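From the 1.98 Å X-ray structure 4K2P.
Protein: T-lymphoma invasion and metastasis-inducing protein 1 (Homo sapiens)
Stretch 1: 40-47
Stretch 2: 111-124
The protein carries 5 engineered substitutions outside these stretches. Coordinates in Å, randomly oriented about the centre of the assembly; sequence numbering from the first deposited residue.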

# COMPACT_ATOMS: atom_id res chain seq x y z
N TRP A 40 -0.83 20.72 -9.12
CA TRP A 40 -1.79 20.92 -8.05
C TRP A 40 -2.54 19.60 -7.86
O TRP A 40 -3.19 19.11 -8.77
CB TRP A 40 -2.75 22.05 -8.39
CG TRP A 40 -3.69 22.36 -7.28
CD1 TRP A 40 -5.01 22.02 -7.19
CD2 TRP A 40 -3.38 23.08 -6.08
NE1 TRP A 40 -5.54 22.49 -6.02
CE2 TRP A 40 -4.56 23.14 -5.32
CE3 TRP A 40 -2.23 23.67 -5.57
CZ2 TRP A 40 -4.62 23.77 -4.08
CZ3 TRP A 40 -2.28 24.29 -4.34
CH2 TRP A 40 -3.47 24.34 -3.61
N VAL A 41 -2.41 19.01 -6.69
CA VAL A 41 -2.99 17.70 -6.42
C VAL A 41 -4.15 17.87 -5.47
O VAL A 41 -4.00 18.47 -4.42
CB VAL A 41 -1.95 16.73 -5.84
CG1 VAL A 41 -2.57 15.37 -5.52
CG2 VAL A 41 -0.80 16.58 -6.82
N SER A 42 -5.30 17.30 -5.82
CA SER A 42 -6.52 17.46 -5.07
C SER A 42 -7.18 16.11 -4.80
O SER A 42 -7.53 15.38 -5.71
CB SER A 42 -7.48 18.37 -5.84
OG SER A 42 -8.67 18.59 -5.11
N LEU A 43 -7.36 15.81 -3.52
CA LEU A 43 -8.00 14.59 -3.07
C LEU A 43 -9.49 14.81 -2.91
O LEU A 43 -9.92 15.50 -1.99
CB LEU A 43 -7.38 14.15 -1.74
CG LEU A 43 -7.99 12.94 -1.04
CD1 LEU A 43 -7.78 11.69 -1.88
CD2 LEU A 43 -7.37 12.77 0.34
N LYS A 44 -10.28 14.21 -3.80
CA LYS A 44 -11.73 14.24 -3.67
C LYS A 44 -12.24 12.81 -3.70
O LYS A 44 -11.92 12.05 -4.62
CB LYS A 44 -12.37 15.07 -4.80
N GLY A 45 -13.02 12.45 -2.70
CA GLY A 45 -13.41 11.06 -2.52
C GLY A 45 -12.14 10.25 -2.37
O GLY A 45 -11.26 10.60 -1.58
N CYS A 46 -12.02 9.20 -3.17
CA CYS A 46 -10.87 8.32 -3.10
C CYS A 46 -10.06 8.42 -4.39
O CYS A 46 -9.53 7.43 -4.90
CB CYS A 46 -11.33 6.89 -2.82
SG CYS A 46 -10.60 6.23 -1.31
N THR A 47 -9.98 9.64 -4.92
CA THR A 47 -9.24 9.90 -6.14
C THR A 47 -8.35 11.13 -5.98
O THR A 47 -8.77 12.16 -5.45
CB THR A 47 -10.20 10.11 -7.33
OG1 THR A 47 -11.05 8.98 -7.45
CG2 THR A 47 -9.44 10.31 -8.63
N ASN A 111 0.26 15.57 7.10
CA ASN A 111 -1.11 15.94 6.79
C ASN A 111 -1.62 15.24 5.53
O ASN A 111 -2.79 14.87 5.46
CB ASN A 111 -1.24 17.46 6.62
CG ASN A 111 -1.23 18.18 7.95
OD1 ASN A 111 -1.54 17.59 8.99
ND2 ASN A 111 -0.89 19.46 7.93
N TRP A 112 -0.75 15.05 4.55
CA TRP A 112 -1.11 14.34 3.33
C TRP A 112 -1.34 12.87 3.65
O TRP A 112 -2.29 12.26 3.15
CB TRP A 112 -0.02 14.51 2.26
CG TRP A 112 -0.23 15.69 1.37
CD1 TRP A 112 0.49 16.87 1.36
CD2 TRP A 112 -1.24 15.84 0.36
NE1 TRP A 112 -0.02 17.73 0.41
CE2 TRP A 112 -1.08 17.11 -0.22
CE3 TRP A 112 -2.26 15.00 -0.11
CZ2 TRP A 112 -1.89 17.57 -1.25
CZ3 TRP A 112 -3.07 15.47 -1.12
CH2 TRP A 112 -2.89 16.73 -1.68
N ILE A 113 -0.49 12.29 4.49
CA ILE A 113 -0.64 10.88 4.84
C ILE A 113 -1.96 10.69 5.58
O ILE A 113 -2.70 9.75 5.31
CB ILE A 113 0.54 10.38 5.71
CG1 ILE A 113 1.80 10.29 4.85
CG2 ILE A 113 0.22 9.01 6.31
CD1 ILE A 113 3.03 9.84 5.59
N THR A 114 -2.28 11.63 6.46
CA THR A 114 -3.49 11.56 7.26
C THR A 114 -4.72 11.67 6.37
O THR A 114 -5.66 10.91 6.54
CB THR A 114 -3.50 12.66 8.32
OG1 THR A 114 -2.51 12.36 9.31
CG2 THR A 114 -4.86 12.76 9.01
N ALA A 115 -4.69 12.59 5.41
CA ALA A 115 -5.85 12.84 4.56
C ALA A 115 -6.12 11.65 3.64
O ALA A 115 -7.27 11.26 3.45
CB ALA A 115 -5.65 14.10 3.74
N ILE A 116 -5.07 11.07 3.08
CA ILE A 116 -5.27 9.98 2.12
C ILE A 116 -5.75 8.73 2.84
O ILE A 116 -6.65 8.04 2.36
CB ILE A 116 -3.99 9.68 1.33
CG1 ILE A 116 -3.65 10.88 0.43
CG2 ILE A 116 -4.18 8.44 0.45
CD1 ILE A 116 -2.24 10.87 -0.11
N HIS A 117 -5.17 8.45 4.01
CA HIS A 117 -5.55 7.28 4.79
C HIS A 117 -6.97 7.42 5.32
O HIS A 117 -7.70 6.44 5.42
CB HIS A 117 -4.58 7.06 5.95
CG HIS A 117 -3.30 6.41 5.54
ND1 HIS A 117 -2.20 6.32 6.36
CD2 HIS A 117 -2.94 5.83 4.37
CE1 HIS A 117 -1.22 5.71 5.72
NE2 HIS A 117 -1.65 5.39 4.52
N SER A 118 -7.36 8.65 5.63
CA SER A 118 -8.71 8.92 6.10
C SER A 118 -9.71 8.63 5.00
O SER A 118 -10.78 8.09 5.25
CB SER A 118 -8.85 10.37 6.57
OG SER A 118 -8.22 10.55 7.82
N ALA A 119 -9.36 9.03 3.79
CA ALA A 119 -10.20 8.78 2.63
C ALA A 119 -10.34 7.28 2.41
O ALA A 119 -11.42 6.80 2.09
CB ALA A 119 -9.62 9.46 1.40
N CYS A 120 -9.24 6.56 2.54
CA CYS A 120 -9.24 5.11 2.36
C CYS A 120 -10.10 4.45 3.43
O CYS A 120 -10.80 3.48 3.16
CB CYS A 120 -7.82 4.56 2.40
SG CYS A 120 -6.86 4.96 0.94
N ALA A 121 -10.05 4.99 4.64
CA ALA A 121 -10.78 4.42 5.75
C ALA A 121 -12.28 4.58 5.50
O ALA A 121 -13.06 3.66 5.76
CB ALA A 121 -10.36 5.10 7.05
N THR A 122 -12.66 5.75 4.99
CA THR A 122 -14.05 6.04 4.65
C THR A 122 -14.52 5.13 3.52
O THR A 122 -15.66 4.70 3.52
CB THR A 122 -14.24 7.52 4.21
OG1 THR A 122 -13.89 8.40 5.28
CG2 THR A 122 -15.69 7.79 3.82
N ALA A 123 -13.64 4.84 2.57
CA ALA A 123 -14.00 3.97 1.46
C ALA A 123 -14.29 2.55 1.96
O ALA A 123 -15.20 1.89 1.47
CB ALA A 123 -12.91 3.97 0.41
N VAL A 124 -13.50 2.09 2.92
CA VAL A 124 -13.70 0.77 3.51
C VAL A 124 -15.06 0.72 4.21
O VAL A 124 -15.79 -0.26 4.10
CB VAL A 124 -12.58 0.42 4.52
CG1 VAL A 124 -12.90 -0.85 5.29
CG2 VAL A 124 -11.25 0.27 3.79

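The strand and turn of residues 40-47 pack against one side of the helix 111-124 through a small packing contact, mostly apolar side chains with some backbone carbonyls, and no hydrogen bond between the two segments. The strand, 40-44, and the helix run in roughly the same direction, their axes inclined by 29° and 9.7 Å apart at closest approach. The helix carries its own backbone hydrogen bonds in a regular i to i+4 ladder, exemplified by Ala119 N to Ala115 O at 3.1 Å, and in the other stretch the turn after the strand is closed by a reciprocal pair, Lys44 N to Thr47 O at 3.0 Å and Thr47 N to Lys44 O at 3.1 Å.

The alternation of the strand decides which of its residues meet the helix. Val41 and Leu43 direct their CA-to-CB bonds toward it, whereas those of Ser42 and Lys44 point away. Leu43 is the centre of the strand's contribution: its CD2 lies 4.0 Å from Ala115 CB, 4.1 Å from Ala119 CB and 4.2 Å from Ile116 CG1, and approaches the backbone at Ala115 O to 3.5 Å. Ala115 and Ala119 are one helical turn apart, and their short side chains let the leucine methyl come close to the helix backbone.

Nearer the start of both segments, Trp112 reaches across to Val41. Its CA-to-CB bond points sideways, but with chi1 at -90° the indole extends so that its six-membered ring approaches the strand. Trp112 CH2 is 4.1 Å from Val41 CG1, an apolar contact, and 3.4 Å from Val41 O, which lies at the ring edge near its plane. There the carbonyl oxygen faces the slightly positive aromatic C-H rim rather than the electron-rich face.

Beyond the strand the chain turns at Gly45, whose positive phi of 58° is readily accommodated by glycine, and Gly45 O packs 3.6 Å from Ala119 CB. The turn brings Cys46 back toward the helix, where its CA comes within 5.8 Å of Ala119 CA, closer than the 7.5 Å between Leu43 CA and Ile116 CA. The sulfur settles over the next helical turn, with Cys46 SG 3.7 Å from Ala123 CB and 4.3 Å from Ala119 CB, and also 3.5 Å from Ala119 O. Ala119 O already accepts the backbone hydrogen bond from Ala123 N at 3.0 Å, so the polarizable sulfur packs beside an engaged peptide group. Altogether the two segments bury 360 Å², with Leu43 and Cys46 meeting the alanines of the helix and Trp112 covering the Val41 end.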